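Local atomic coordinates of ATP-dependent DNA ligase (Mycobacterium tuberculosis, PDB entry 6NHX), a protein that joins breaks in double-stranded DNA at the expense of ATP, acting with Ku in mycobacterial non-homologous end joining. Residues V82-S87 and R103-A108; V194-W199 and G209-G214; G219-A224 and S251-P256; A274-S279 and S290-L295. The protein carries 1 engineered substitution. All blocks are in the same frame, centred on the assembly; numbering follows the deposited sequence.

Contact 1 (V82-S87 and R103-A108); sequences VVLDSS and RVEFWA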
loop_
_atom_site.group_PDB
_atom_site.type_symbol
_atom_site.label_atom_id
_atom_site.label_comp_id
_atom_site.label_asym_id
_atom_site.label_seq_id
_atom_site.Cartn_x
_atom_site.Cartn_y
_atom_site.Cartn_z
ATOM N N VAL A 82 -4.681 7.563 -1.987
ATOM C CA VAL A 82 -4.612 7.339 -0.551
ATOM C C VAL A 82 -5.888 7.808 0.133
ATOM O O VAL A 82 -6.579 8.731 -0.323
ATOM C CB VAL A 82 -3.391 8.009 0.118
ATOM C CG1 VAL A 82 -2.083 7.424 -0.399
ATOM C CG2 VAL A 82 -3.455 9.529 -0.108
ATOM N N VAL A 83 -6.172 7.160 1.255
ATOM C CA VAL A 83 -7.161 7.608 2.220
ATOM C C VAL A 83 -6.417 7.829 3.525
ATOM O O VAL A 83 -5.726 6.926 4.009
ATOM C CB VAL A 83 -8.296 6.578 2.399
ATOM C CG1 VAL A 83 -9.226 6.954 3.558
ATOM C CG2 VAL A 83 -9.079 6.385 1.114
ATOM N N LEU A 84 -6.570 9.014 4.102
ATOM C CA LEU A 84 -5.845 9.385 5.308
ATOM C C LEU A 84 -6.603 8.950 6.557
ATOM O O LEU A 84 -7.828 9.076 6.631
ATOM C CB LEU A 84 -5.616 10.901 5.336
ATOM C CG LEU A 84 -4.949 11.488 4.088
ATOM C CD1 LEU A 84 -4.666 12.980 4.270
ATOM C CD2 LEU A 84 -3.664 10.722 3.741
ATOM N N ASP A 85 -5.859 8.427 7.533
ATOM C CA ASP A 85 -6.419 8.057 8.830
ATOM C C ASP A 85 -6.567 9.304 9.704
ATOM O O ASP A 85 -6.285 10.427 9.280
ATOM C CB ASP A 85 -5.623 6.920 9.477
ATOM C CG ASP A 85 -4.222 7.334 9.927
ATOM O OD1 ASP A 85 -3.909 8.541 10.001
ATOM O OD2 ASP A 85 -3.424 6.408 10.217
ATOM N N SER A 86 -6.989 9.114 10.954
ATOM C CA SER A 86 -7.211 10.253 11.834
ATOM C C SER A 86 -5.919 10.936 12.258
ATOM O O SER A 86 -5.977 12.052 12.792
ATOM C CB SER A 86 -8.015 9.831 13.068
ATOM O OG SER A 86 -7.344 8.802 13.781
ATOM N N SER A 87 -4.768 10.301 12.047
ATOM C CA SER A 87 -3.479 10.936 12.281
ATOM C C SER A 87 -2.920 11.599 11.033
ATOM O O SER A 87 -1.788 12.090 11.065
ATOM C CB SER A 87 -2.467 9.919 12.820
ATOM O OG SER A 87 -3.019 9.150 13.876
ATOM N N ARG A 103 -13.033 10.349 1.586
ATOM C CA ARG A 103 -12.189 11.224 0.785
ATOM C C ARG A 103 -10.952 10.469 0.304
ATOM O O ARG A 103 -10.276 9.805 1.092
ATOM C CB ARG A 103 -11.784 12.452 1.604
ATOM C CG ARG A 103 -12.959 13.112 2.319
ATOM C CD ARG A 103 -12.512 14.189 3.305
ATOM N NE ARG A 103 -11.717 15.239 2.674
ATOM C CZ ARG A 103 -12.209 16.189 1.882
ATOM N NH1 ARG A 103 -13.510 16.236 1.614
ATOM N NH2 ARG A 103 -11.397 17.101 1.360
ATOM N N VAL A 104 -10.680 10.549 -0.996
ATOM C CA VAL A 104 -9.507 9.949 -1.623
ATOM C C VAL A 104 -8.650 11.065 -2.205
ATOM O O VAL A 104 -9.174 11.973 -2.864
ATOM C CB VAL A 104 -9.925 8.956 -2.721
ATOM C CG1 VAL A 104 -8.709 8.445 -3.500
ATOM C CG2 VAL A 104 -10.723 7.799 -2.115
ATOM N N GLU A 105 -7.344 11.002 -1.965
ATOM C CA GLU A 105 -6.378 11.927 -2.541
ATOM C C GLU A 105 -5.455 11.175 -3.488
ATOM O O GLU A 105 -5.244 9.968 -3.357
ATOM C CB GLU A 105 -5.517 12.554 -1.442
ATOM C CG GLU A 105 -6.321 13.370 -0.453
ATOM C CD GLU A 105 -5.496 14.287 0.427
ATOM O OE1 GLU A 105 -4.390 14.688 0.032
ATOM O OE2 GLU A 105 -5.986 14.644 1.519
ATOM N N PHE A 106 -4.868 11.912 -4.420
ATOM C CA PHE A 106 -3.774 11.402 -5.233
ATOM C C PHE A 106 -2.504 12.125 -4.813
ATOM O O PHE A 106 -2.444 13.358 -4.860
ATOM C CB PHE A 106 -4.056 11.601 -6.718
ATOM C CG PHE A 106 -2.923 11.159 -7.609
ATOM C CD1 PHE A 106 -2.558 9.816 -7.706
ATOM C CD2 PHE A 106 -2.202 12.089 -8.337
ATOM C CE1 PHE A 106 -1.519 9.425 -8.530
ATOM C CE2 PHE A 106 -1.149 11.692 -9.156
ATOM C CZ PHE A 106 -0.819 10.380 -9.258
ATOM N N TRP A 107 -1.512 11.364 -4.350
ATOM C CA TRP A 107 -0.208 11.913 -3.998
ATOM C C TRP A 107 0.757 11.537 -5.112
ATOM O O TRP A 107 1.118 10.362 -5.261
ATOM C CB TRP A 107 0.279 11.384 -2.648
ATOM C CG TRP A 107 -0.471 11.989 -1.466
ATOM C CD1 TRP A 107 -1.598 12.761 -1.516
ATOM C CD2 TRP A 107 -0.142 11.861 -0.069
ATOM N NE1 TRP A 107 -1.986 13.129 -0.243
ATOM C CE2 TRP A 107 -1.106 12.591 0.659
ATOM C CE3 TRP A 107 0.873 11.210 0.632
ATOM C CZ2 TRP A 107 -1.081 12.681 2.049
ATOM C CZ3 TRP A 107 0.890 11.305 2.024
ATOM C CH2 TRP A 107 -0.083 12.022 2.714
ATOM N N ALA A 108 1.181 12.541 -5.872
ATOM C CA ALA A 108 2.045 12.312 -7.020
ATOM C C ALA A 108 3.500 12.238 -6.581
ATOM O O ALA A 108 3.952 13.030 -5.743
ATOM C CB ALA A 108 1.891 13.462 -8.017
HETATM O O HOH W 1 -8.491 10.942 2.988
#

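Contact 2 (V194-W199 and G209-G214); sequences VVIGGW and GSLLMG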
loop_
_atom_site.group_PDB
_atom_site.type_symbol
_atom_site.label_atom_id
_atom_site.label_comp_id
_atom_site.label_asym_id
_atom_site.label_seq_id
_atom_site.Cartn_x
_atom_site.Cartn_y
_atom_site.Cartn_z
ATOM N N VAL A 194 -0.403 -13.764 6.421
ATOM C CA VAL A 194 -1.119 -14.759 7.211
ATOM C C VAL A 194 -2.398 -15.127 6.478
ATOM O O VAL A 194 -2.867 -14.400 5.603
ATOM C CB VAL A 194 -1.448 -14.270 8.640
ATOM C CG1 VAL A 194 -0.176 -13.998 9.441
ATOM C CG2 VAL A 194 -2.329 -13.034 8.579
ATOM N N VAL A 195 -2.958 -16.283 6.821
ATOM C CA VAL A 195 -4.264 -16.702 6.322
ATOM C C VAL A 195 -5.288 -16.540 7.437
ATOM O O VAL A 195 -5.019 -16.885 8.598
ATOM C CB VAL A 195 -4.216 -18.148 5.794
ATOM C CG1 VAL A 195 -5.608 -18.646 5.383
ATOM C CG2 VAL A 195 -3.239 -18.242 4.636
ATOM N N ILE A 196 -6.453 -15.986 7.102
ATOM C CA ILE A 196 -7.515 -15.812 8.085
ATOM C C ILE A 196 -8.238 -17.133 8.292
ATOM O O ILE A 196 -8.710 -17.755 7.332
ATOM C CB ILE A 196 -8.489 -14.716 7.632
ATOM C CG1 ILE A 196 -7.734 -13.397 7.435
ATOM C CG2 ILE A 196 -9.598 -14.581 8.648
ATOM C CD1 ILE A 196 -8.575 -12.309 6.775
ATOM N N GLY A 197 -8.328 -17.575 9.550
ATOM C CA GLY A 197 -9.074 -18.779 9.856
ATOM C C GLY A 197 -10.375 -18.585 10.611
ATOM O O GLY A 197 -11.178 -19.509 10.748
ATOM N N GLY A 198 -10.602 -17.364 11.083
ATOM C CA GLY A 198 -11.843 -17.064 11.771
ATOM C C GLY A 198 -11.869 -15.606 12.168
ATOM O O GLY A 198 -10.885 -14.879 12.025
ATOM N N TRP A 199 -13.027 -15.183 12.670
ATOM C CA TRP A 199 -13.163 -13.790 13.074
ATOM C C TRP A 199 -14.072 -13.669 14.286
ATOM O O TRP A 199 -14.954 -14.497 14.507
ATOM C CB TRP A 199 -13.665 -12.890 11.929
ATOM C CG TRP A 199 -15.032 -13.224 11.421
ATOM C CD1 TRP A 199 -15.345 -14.102 10.420
ATOM C CD2 TRP A 199 -16.277 -12.661 11.861
ATOM N NE1 TRP A 199 -16.706 -14.129 10.218
ATOM C CE2 TRP A 199 -17.302 -13.260 11.094
ATOM C CE3 TRP A 199 -16.624 -11.719 12.837
ATOM C CZ2 TRP A 199 -18.649 -12.941 11.269
ATOM C CZ3 TRP A 199 -17.965 -11.405 13.012
ATOM C CH2 TRP A 199 -18.960 -12.015 12.231
ATOM N N GLY A 209 -14.388 -7.383 15.161
ATOM C CA GLY A 209 -13.408 -6.864 16.099
ATOM C C GLY A 209 -11.998 -7.333 15.811
ATOM O O GLY A 209 -11.038 -6.570 15.964
ATOM N N SER A 210 -11.847 -8.579 15.375
ATOM C CA SER A 210 -10.519 -9.157 15.310
ATOM C C SER A 210 -10.559 -10.398 14.435
ATOM O O SER A 210 -11.621 -10.967 14.166
ATOM C CB SER A 210 -10.020 -9.520 16.710
ATOM O OG SER A 210 -10.929 -10.405 17.344
ATOM N N LEU A 211 -9.376 -10.806 14.006
ATOM C CA LEU A 211 -9.209 -11.931 13.107
ATOM C C LEU A 211 -8.232 -12.899 13.742
ATOM O O LEU A 211 -7.241 -12.489 14.358
ATOM C CB LEU A 211 -8.672 -11.478 11.754
ATOM C CG LEU A 211 -9.612 -10.536 11.004
ATOM C CD1 LEU A 211 -8.894 -9.950 9.838
ATOM C CD2 LEU A 211 -10.826 -11.279 10.529
ATOM N N LEU A 212 -8.519 -14.180 13.579
ATOM C CA LEU A 212 -7.667 -15.244 14.078
ATOM C C LEU A 212 -6.821 -15.712 12.898
ATOM O O LEU A 212 -7.365 -16.202 11.902
ATOM C CB LEU A 212 -8.527 -16.371 14.650
ATOM C CG LEU A 212 -9.269 -16.061 15.968
ATOM C CD1 LEU A 212 -8.348 -15.450 17.017
ATOM C CD2 LEU A 212 -10.514 -15.180 15.778
ATOM N N MET A 213 -5.505 -15.527 13.006
ATOM C CA MET A 213 -4.542 -15.683 11.926
ATOM C C MET A 213 -3.855 -17.032 12.000
ATOM O O MET A 213 -3.647 -17.576 13.089
ATOM C CB MET A 213 -3.430 -14.638 12.074
ATOM C CG MET A 213 -3.874 -13.188 12.122
ATOM S SD MET A 213 -2.437 -12.151 12.499
ATOM C CE MET A 213 -2.022 -12.710 14.144
ATOM N N GLY A 214 -3.435 -17.536 10.841
ATOM C CA GLY A 214 -2.627 -18.742 10.824
ATOM C C GLY A 214 -1.640 -18.796 9.670
ATOM O O GLY A 214 -1.791 -18.088 8.660
#

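Contact 3 (G219-A224 and S251-P256); sequences GGLQFA and SPFDVP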
loop_
_atom_site.group_PDB
_atom_site.type_symbol
_atom_site.label_atom_id
_atom_site.label_comp_id
_atom_site.label_asym_id
_atom_site.label_seq_id
_atom_site.Cartn_x
_atom_site.Cartn_y
_atom_site.Cartn_z
ATOM N N GLY A 219 -1.469 -30.448 8.222
ATOM C CA GLY A 219 -2.512 -30.567 9.211
ATOM C C GLY A 219 -3.338 -29.321 9.437
ATOM O O GLY A 219 -4.282 -29.370 10.234
ATOM N N GLY A 220 -3.016 -28.206 8.776
ATOM C CA GLY A 220 -3.886 -27.045 8.815
ATOM C C GLY A 220 -3.142 -25.774 9.166
ATOM O O GLY A 220 -1.910 -25.702 9.125
ATOM N N LEU A 221 -3.904 -24.722 9.473
ATOM C CA LEU A 221 -3.301 -23.452 9.852
ATOM C C LEU A 221 -2.673 -23.547 11.233
ATOM O O LEU A 221 -3.285 -24.065 12.175
ATOM C CB LEU A 221 -4.353 -22.336 9.868
ATOM C CG LEU A 221 -4.965 -21.880 8.546
ATOM C CD1 LEU A 221 -5.928 -20.721 8.810
ATOM C CD2 LEU A 221 -3.889 -21.474 7.564
ATOM N N GLN A 222 -1.444 -23.054 11.349
ATOM C CA GLN A 222 -0.771 -22.948 12.639
ATOM C C GLN A 222 -1.134 -21.584 13.208
ATOM O O GLN A 222 -0.744 -20.549 12.659
ATOM C CB GLN A 222 0.732 -23.116 12.447
ATOM C CG GLN A 222 1.071 -24.411 11.716
ATOM C CD GLN A 222 2.521 -24.493 11.297
ATOM O OE1 GLN A 222 3.375 -24.927 12.067
ATOM N NE2 GLN A 222 2.807 -24.084 10.065
ATOM N N PHE A 223 -1.911 -21.584 14.287
ATOM C CA PHE A 223 -2.448 -20.352 14.852
ATOM C C PHE A 223 -1.319 -19.386 15.205
ATOM O O PHE A 223 -0.347 -19.753 15.878
ATOM C CB PHE A 223 -3.267 -20.723 16.090
ATOM C CG PHE A 223 -3.910 -19.564 16.786
ATOM C CD1 PHE A 223 -3.836 -19.453 18.168
ATOM C CD2 PHE A 223 -4.621 -18.614 16.081
ATOM C CE1 PHE A 223 -4.442 -18.403 18.829
ATOM C CE2 PHE A 223 -5.230 -17.562 16.735
ATOM C CZ PHE A 223 -5.133 -17.452 18.116
ATOM N N ALA A 224 -1.438 -18.155 14.721
ATOM C CA ALA A 224 -0.421 -17.135 14.911
ATOM C C ALA A 224 -0.895 -15.982 15.786
ATOM O O ALA A 224 -0.131 -15.033 16.015
ATOM C CB ALA A 224 0.024 -16.592 13.547
ATOM N N SER A 251 -13.210 -25.887 11.914
ATOM C CA SER A 251 -12.030 -25.095 12.192
ATOM C C SER A 251 -10.919 -25.474 11.216
ATOM O O SER A 251 -10.695 -26.663 10.958
ATOM C CB SER A 251 -11.540 -25.359 13.614
ATOM O OG SER A 251 -10.279 -24.737 13.792
ATOM N N PRO A 252 -10.215 -24.496 10.654
ATOM C CA PRO A 252 -9.086 -24.792 9.767
ATOM C C PRO A 252 -7.753 -24.948 10.480
ATOM O O PRO A 252 -6.740 -25.203 9.818
ATOM C CB PRO A 252 -9.058 -23.554 8.863
ATOM C CG PRO A 252 -9.484 -22.442 9.780
ATOM C CD PRO A 252 -10.554 -23.053 10.659
ATOM N N PHE A 253 -7.730 -24.820 11.799
ATOM C CA PHE A 253 -6.476 -24.823 12.540
ATOM C C PHE A 253 -6.018 -26.244 12.841
ATOM O O PHE A 253 -6.825 -27.165 12.947
ATOM C CB PHE A 253 -6.640 -24.016 13.826
ATOM C CG PHE A 253 -6.869 -22.559 13.567
ATOM C CD1 PHE A 253 -5.802 -21.730 13.284
ATOM C CD2 PHE A 253 -8.159 -22.031 13.571
ATOM C CE1 PHE A 253 -6.003 -20.387 13.008
ATOM C CE2 PHE A 253 -8.370 -20.679 13.286
ATOM C CZ PHE A 253 -7.291 -19.862 13.027
ATOM N N ASP A 254 -4.694 -26.407 12.959
ATOM C CA ASP A 254 -4.113 -27.726 13.190
ATOM C C ASP A 254 -4.296 -28.247 14.611
ATOM O O ASP A 254 -4.080 -29.437 14.845
ATOM C CB ASP A 254 -2.635 -27.781 12.751
ATOM C CG ASP A 254 -1.697 -27.014 13.663
ATOM O OD1 ASP A 254 -2.151 -26.207 14.494
ATOM O OD2 ASP A 254 -0.472 -27.226 13.539
ATOM N N VAL A 255 -4.664 -27.387 15.552
ATOM C CA VAL A 255 -4.976 -27.735 16.935
ATOM C C VAL A 255 -6.239 -26.945 17.259
ATOM O O VAL A 255 -6.304 -25.763 16.894
ATOM C CB VAL A 255 -3.819 -27.320 17.861
ATOM C CG1 VAL A 255 -4.251 -27.374 19.303
ATOM C CG2 VAL A 255 -2.604 -28.238 17.650
ATOM N N PRO A 256 -7.258 -27.528 17.891
ATOM C CA PRO A 256 -8.455 -26.739 18.231
ATOM C C PRO A 256 -8.062 -25.543 19.079
ATOM O O PRO A 256 -7.305 -25.676 20.049
ATOM C CB PRO A 256 -9.332 -27.729 19.007
ATOM C CG PRO A 256 -8.816 -29.109 18.617
ATOM C CD PRO A 256 -7.338 -28.915 18.388
HETATM O O HOH W 2 -3.356 -31.207 12.794
HETATM O O HOH W 3 -2.491 -23.933 15.633
#

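Contact 4 (A274-S279 and S290-L295); sequences AEVRYS and SSWRGL. With ATP (adenosine-5'-triphosphate), chain B.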
loop_
_atom_site.group_PDB
_atom_site.type_symbol
_atom_site.label_atom_id
_atom_site.label_comp_id
_atom_site.label_asym_id
_atom_site.label_seq_id
_atom_site.Cartn_x
_atom_site.Cartn_y
_atom_site.Cartn_z
ATOM N N ALA A 274 -3.942 -12.067 4.418
ATOM C CA ALA A 274 -3.810 -10.715 4.926
ATOM C C ALA A 274 -2.353 -10.465 5.272
ATOM O O ALA A 274 -1.550 -11.391 5.387
ATOM C CB ALA A 274 -4.650 -10.522 6.184
ATOM N N GLU A 275 -2.004 -9.198 5.435
ATOM C CA GLU A 275 -0.681 -8.814 5.893
ATOM C C GLU A 275 -0.808 -8.156 7.251
ATOM O O GLU A 275 -1.689 -7.310 7.455
ATOM C CB GLU A 275 -0.024 -7.843 4.915
ATOM C CG GLU A 275 1.097 -8.462 4.122
ATOM C CD GLU A 275 1.681 -7.499 3.118
ATOM O OE1 GLU A 275 2.740 -7.816 2.540
ATOM O OE2 GLU A 275 1.079 -6.427 2.909
ATOM N N VAL A 276 0.054 -8.556 8.178
ATOM C CA VAL A 276 0.102 -7.920 9.482
ATOM C C VAL A 276 1.531 -7.491 9.784
ATOM O O VAL A 276 2.502 -8.078 9.293
ATOM C CB VAL A 276 -0.462 -8.838 10.583
ATOM C CG1 VAL A 276 -1.915 -9.221 10.260
ATOM C CG2 VAL A 276 0.384 -10.064 10.718
ATOM N N ARG A 277 1.653 -6.444 10.582
ATOM C CA ARG A 277 2.928 -6.031 11.139
ATOM C C ARG A 277 3.112 -6.715 12.482
ATOM O O ARG A 277 2.146 -7.082 13.144
ATOM C CB ARG A 277 2.929 -4.525 11.364
ATOM C CG ARG A 277 2.552 -3.702 10.132
ATOM C CD ARG A 277 2.522 -2.230 10.473
ATOM N NE ARG A 277 1.827 -1.445 9.460
ATOM C CZ ARG A 277 0.522 -1.221 9.470
ATOM N NH1 ARG A 277 -0.242 -1.720 10.438
ATOM N NH2 ARG A 277 -0.015 -0.495 8.505
ATOM N N TYR A 278 4.367 -6.891 12.881
ATOM C CA TYR A 278 4.644 -7.540 14.153
ATOM C C TYR A 278 6.040 -7.138 14.586
ATOM O O TYR A 278 6.869 -6.719 13.771
ATOM C CB TYR A 278 4.520 -9.073 14.046
ATOM C CG TYR A 278 5.636 -9.702 13.245
ATOM C CD1 TYR A 278 6.734 -10.276 13.875
ATOM C CD2 TYR A 278 5.602 -9.708 11.855
ATOM C CE1 TYR A 278 7.754 -10.832 13.150
ATOM C CE2 TYR A 278 6.625 -10.264 11.116
ATOM C CZ TYR A 278 7.700 -10.824 11.769
ATOM O OH TYR A 278 8.718 -11.375 11.031
ATOM N N SER A 279 6.304 -7.295 15.885
ATOM C CA SER A 279 7.647 -7.046 16.389
ATOM C C SER A 279 8.507 -8.290 16.231
ATOM O O SER A 279 9.498 -8.288 15.494
ATOM C CB SER A 279 7.594 -6.598 17.852
ATOM O OG SER A 279 6.882 -7.534 18.638
ATOM N N SER A 290 1.116 -7.270 17.111
ATOM C CA SER A 290 0.586 -7.376 15.766
ATOM C C SER A 290 -0.309 -6.185 15.450
ATOM O O SER A 290 -0.939 -5.595 16.334
ATOM C CB SER A 290 -0.198 -8.681 15.607
ATOM O OG SER A 290 -1.280 -8.735 16.526
ATOM N N SER A 291 -0.349 -5.816 14.172
ATOM C CA SER A 291 -1.313 -4.828 13.721
ATOM C C SER A 291 -1.719 -5.161 12.296
ATOM O O SER A 291 -0.944 -5.732 11.525
ATOM C CB SER A 291 -0.786 -3.389 13.817
ATOM O OG SER A 291 0.340 -3.187 12.983
ATOM N N TRP A 292 -2.937 -4.773 11.961
ATOM C CA TRP A 292 -3.571 -5.100 10.694
ATOM C C TRP A 292 -3.076 -4.151 9.610
ATOM O O TRP A 292 -3.240 -2.932 9.725
ATOM C CB TRP A 292 -5.069 -4.899 10.907
ATOM C CG TRP A 292 -5.942 -5.063 9.711
ATOM C CD1 TRP A 292 -6.659 -4.087 9.077
ATOM C CD2 TRP A 292 -6.252 -6.285 9.045
ATOM N NE1 TRP A 292 -7.371 -4.626 8.034
ATOM C CE2 TRP A 292 -7.140 -5.975 7.993
ATOM C CE3 TRP A 292 -5.851 -7.610 9.219
ATOM C CZ2 TRP A 292 -7.636 -6.943 7.126
ATOM C CZ3 TRP A 292 -6.344 -8.570 8.353
ATOM C CH2 TRP A 292 -7.227 -8.230 7.320
ATOM N N ARG A 293 -2.466 -4.691 8.557
ATOM C CA ARG A 293 -2.238 -3.842 7.392
ATOM C C ARG A 293 -3.414 -3.891 6.425
ATOM O O ARG A 293 -3.953 -2.842 6.060
ATOM C CB ARG A 293 -0.906 -4.169 6.707
ATOM C CG ARG A 293 -0.397 -3.028 5.838
ATOM C CD ARG A 293 0.639 -3.512 4.844
ATOM N NE ARG A 293 1.285 -2.398 4.156
ATOM C CZ ARG A 293 2.169 -2.542 3.177
ATOM N NH1 ARG A 293 2.511 -3.757 2.759
ATOM N NH2 ARG A 293 2.717 -1.471 2.618
ATOM N N GLY A 294 -3.838 -5.079 6.022
ATOM C CA GLY A 294 -5.021 -5.226 5.197
ATOM C C GLY A 294 -5.052 -6.578 4.515
ATOM O O GLY A 294 -4.163 -7.408 4.687
ATOM N N LEU A 295 -6.118 -6.792 3.748
ATOM C CA LEU A 295 -6.227 -7.989 2.923
ATOM C C LEU A 295 -5.275 -7.904 1.737
ATOM O O LEU A 295 -4.967 -6.818 1.236
ATOM C CB LEU A 295 -7.658 -8.166 2.419
ATOM C CG LEU A 295 -8.738 -8.413 3.477
ATOM C CD1 LEU A 295 -10.092 -8.575 2.816
ATOM C CD2 LEU A 295 -8.393 -9.671 4.248
HETATM P PG ATP B . 4.874 -4.418 -4.629
HETATM O O1G ATP B . 6.239 -3.768 -4.525
HETATM O O2G ATP B . 4.799 -5.615 -5.558
HETATM O O3G ATP B . 3.770 -3.407 -4.883
HETATM P PB ATP B . 3.638 -4.575 -1.979
HETATM O O1B ATP B . 3.690 -5.589 -0.865
HETATM O O2B ATP B . 2.316 -4.079 -2.521
HETATM O O3B ATP B . 4.581 -5.092 -3.181
HETATM P PA ATP B . 5.290 -2.942 -0.244
HETATM O O1A ATP B . 6.346 -3.989 -0.062
HETATM O O2A ATP B . 4.263 -2.578 0.796
HETATM O O3A ATP B . 4.502 -3.291 -1.587
HETATM O "O5'" ATP B . 5.977 -1.616 -0.869
HETATM C "C5'" ATP B . 5.270 -0.380 -0.898
HETATM C "C4'" ATP B . 4.338 -0.300 -2.112
HETATM O "O4'" ATP B . 3.850 1.039 -2.179
HETATM C "C3'" ATP B . 5.029 -0.574 -3.432
HETATM O "O3'" ATP B . 4.051 -1.001 -4.377
HETATM C "C2'" ATP B . 5.486 0.806 -3.810
HETATM O "O2'" ATP B . 5.730 0.939 -5.218
HETATM C "C1'" ATP B . 4.321 1.681 -3.361
HETATM N N9 ATP B . 4.764 3.021 -2.923
HETATM C C8 ATP B . 4.370 3.667 -1.797
HETATM N N7 ATP B . 4.943 4.899 -1.718
HETATM C C5 ATP B . 5.697 5.037 -2.825
HETATM C C6 ATP B . 6.574 6.074 -3.350
HETATM N N6 ATP B . 6.775 7.203 -2.662
HETATM N N1 ATP B . 7.184 5.842 -4.522
HETATM C C2 ATP B . 7.011 4.712 -5.220
HETATM N N3 ATP B . 6.231 3.707 -4.791
HETATM C C4 ATP B . 5.582 3.815 -3.611
HETATM O O HOH W 4 4.460 -6.053 1.619
#

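Contact 1 (V82-S87 and R103-A108)
V82 CG2 sits over one face of the W107 indole in a CH-pi contact, 3.8 Å from the centroid of the five-membered ring and almost on its normal. CG2 lies between the backbone N and the carbonyl carbon of V82, which turns it to the ring. L84 CD2 meets the six-membered part of the same indole at W107 CZ2, 3.7 Å away. V83 CG2 touches V104 CG2. The backbones are joined by one antiparallel hydrogen-bonded pair, V82 with E105, through V82 N to E105 O (2.8 Å) and E105 N to V82 O (2.9 Å). Beyond it a water links L84 N to R103 O. At the polar edge W107 NE1 gives a straight bond to E105 OE1 (2.9 Å), in the indole plane but from above the carboxylate plane. With V82 CG2 it helps hold the indole's rotation. In the ATP-dependent ligase domain, the contact lies where strand 74-82 runs out, beside the first part of strand 105-114. V83 and V104 rest on M95 of helix 92-96, and W32 packs edge-to-face with W107.

Contact 2 (V194-W199 and G209-G214)
V195 N donates to G214 O at 2.8 Å in a nearly straight bond. G214 N returns a more bent bond to V195 O, also 2.8 Å. These two bonds close an antiparallel hydrogen-bonded pair. Further along, L212 is gripped through both backbone polar atoms. G197 N points almost straight at L212 O (2.9 Å). L212 N reaches G198 O at 2.9 Å, from well above the carbonyl plane. G197 and G198 thus both face L212, which is a classic beta bulge in strand 190-201. L212 CD2 lies against the G198 backbone.

On the other face, that of I196, W199, L211 and M213, L211 forks between two partners: its CD2 meets W199 CB at 3.6 Å, and its CD1 meets I196 CD1 at 3.9 Å. The W199 indole turns from L211 to meet the ring of H247. At the V194 end of the strand pair, V194 CG2 lies against M213 CG.

The pairing is the core of the beta hairpin 190-201/208-217 in the C-terminal OB domain. Helix 235-243 covers the I196, W199 and L211 face through L239 and L243. Strands 266-268 and 273-278 pair with the other edge of strand 190-201, and strand 220-228 continues the sheet beyond 208-217.

Contact 3 (G219-A224 and S251-P256)
L221, F253 and D254 carry this contact. L221 N donates to P252 O (2.9 Å), and L221 O accepts from D254 N (2.8 Å). The two bonds make a single bridge between strand 220-228 and the 251-256 loop. L221 CB packs on F253 CD1 at 3.8 Å, and L221 CD1 reaches P252 CG. The F253 ring turns one edge to L221 O. It also receives the edge of F223 in an offset edge-to-face pair, centroids 5.6 Å apart and planes at 84°. D254 CB rests on G219 O at 3.4 Å. D254 OD1 is linked through a water to F223 N, and a second water joins G219 O to D254 O. The backbone angles at G220 call for glycine, and its CA lies close to P252 O (3.5 Å). The loop thus lies on the start of strand 220-228 in the OB domain, away from the metal site. P252 and F253 also touch Y267 of strand 266-268, and F253 and F223 both meet L212 of strand 208-217.

Contact 4 (A274-S279 and S290-L295)
R293 has ATP O2A and E275 OE2 at the edge of its guanidinium. Both NH1 and NH2 donate to O2A, with NH2 the closer at 2.6 Å. R293 NH1 also forms a salt bridge with E275 OE2 (3.0 Å), approaching from above the carboxylate plane. The two side chains run side by side, their flat ends 30° apart. R293 is extended from CG to NE, with CG anti to the backbone N (chi1 -159°). A water sits within reach of both E275 OE1 and ATP O1B.

The R277 guanidinium has R293 CG over one face, and S291 OG at its edge takes a bond from R277 NH1 at 3.0 Å. The W292 ring has G294 CA over one face. A274 CB meets W292 CZ3 obliquely at 3.4 Å.

R293 N and, weakly, G294 N both donate to E275 O, a classic beta bulge. It shifts the register by one residue between E275 and V276. G294 backbone angles call for glycine.

E275 OE2 is also bridged to R296, R293 NH2 to D33, and R277 NE to E163. D33 and E163 are probable manganese ligands, so this strand pair probably helps tie the OB domain to the nucleotidyltransferase site in the closed state. By sequence, strand 291-295 leads into ligase motif VI. Strand 273-278 pairs with strand 190-201 on its other edge, while W292 and L295 pack on L239 of helix 235-243.

Overall arrangement
Along the chain the contacts come in series, 1 to 4. Contact 1 belongs to the ATP-binding ligase domain, on an antiparallel sheet of its own. Contacts 2 and 4 share the curled antiparallel sheet of the OB domain, and contact 3 reaches it through strand 220-228. Contact 2 is central there: its centre lies about 11 Å from those of contacts 3 and 4. M213 O probably bonds to A224 N on one side, and V194 O to A274 N on the other. Contacts 3 and 4 do not touch, and their centres are about 19 Å apart. Contacts 1 and 3 are farthest apart, about 37 Å between centres. In contact 4, R293 bonds ATP and D33 across the domains, as in the closed conformation.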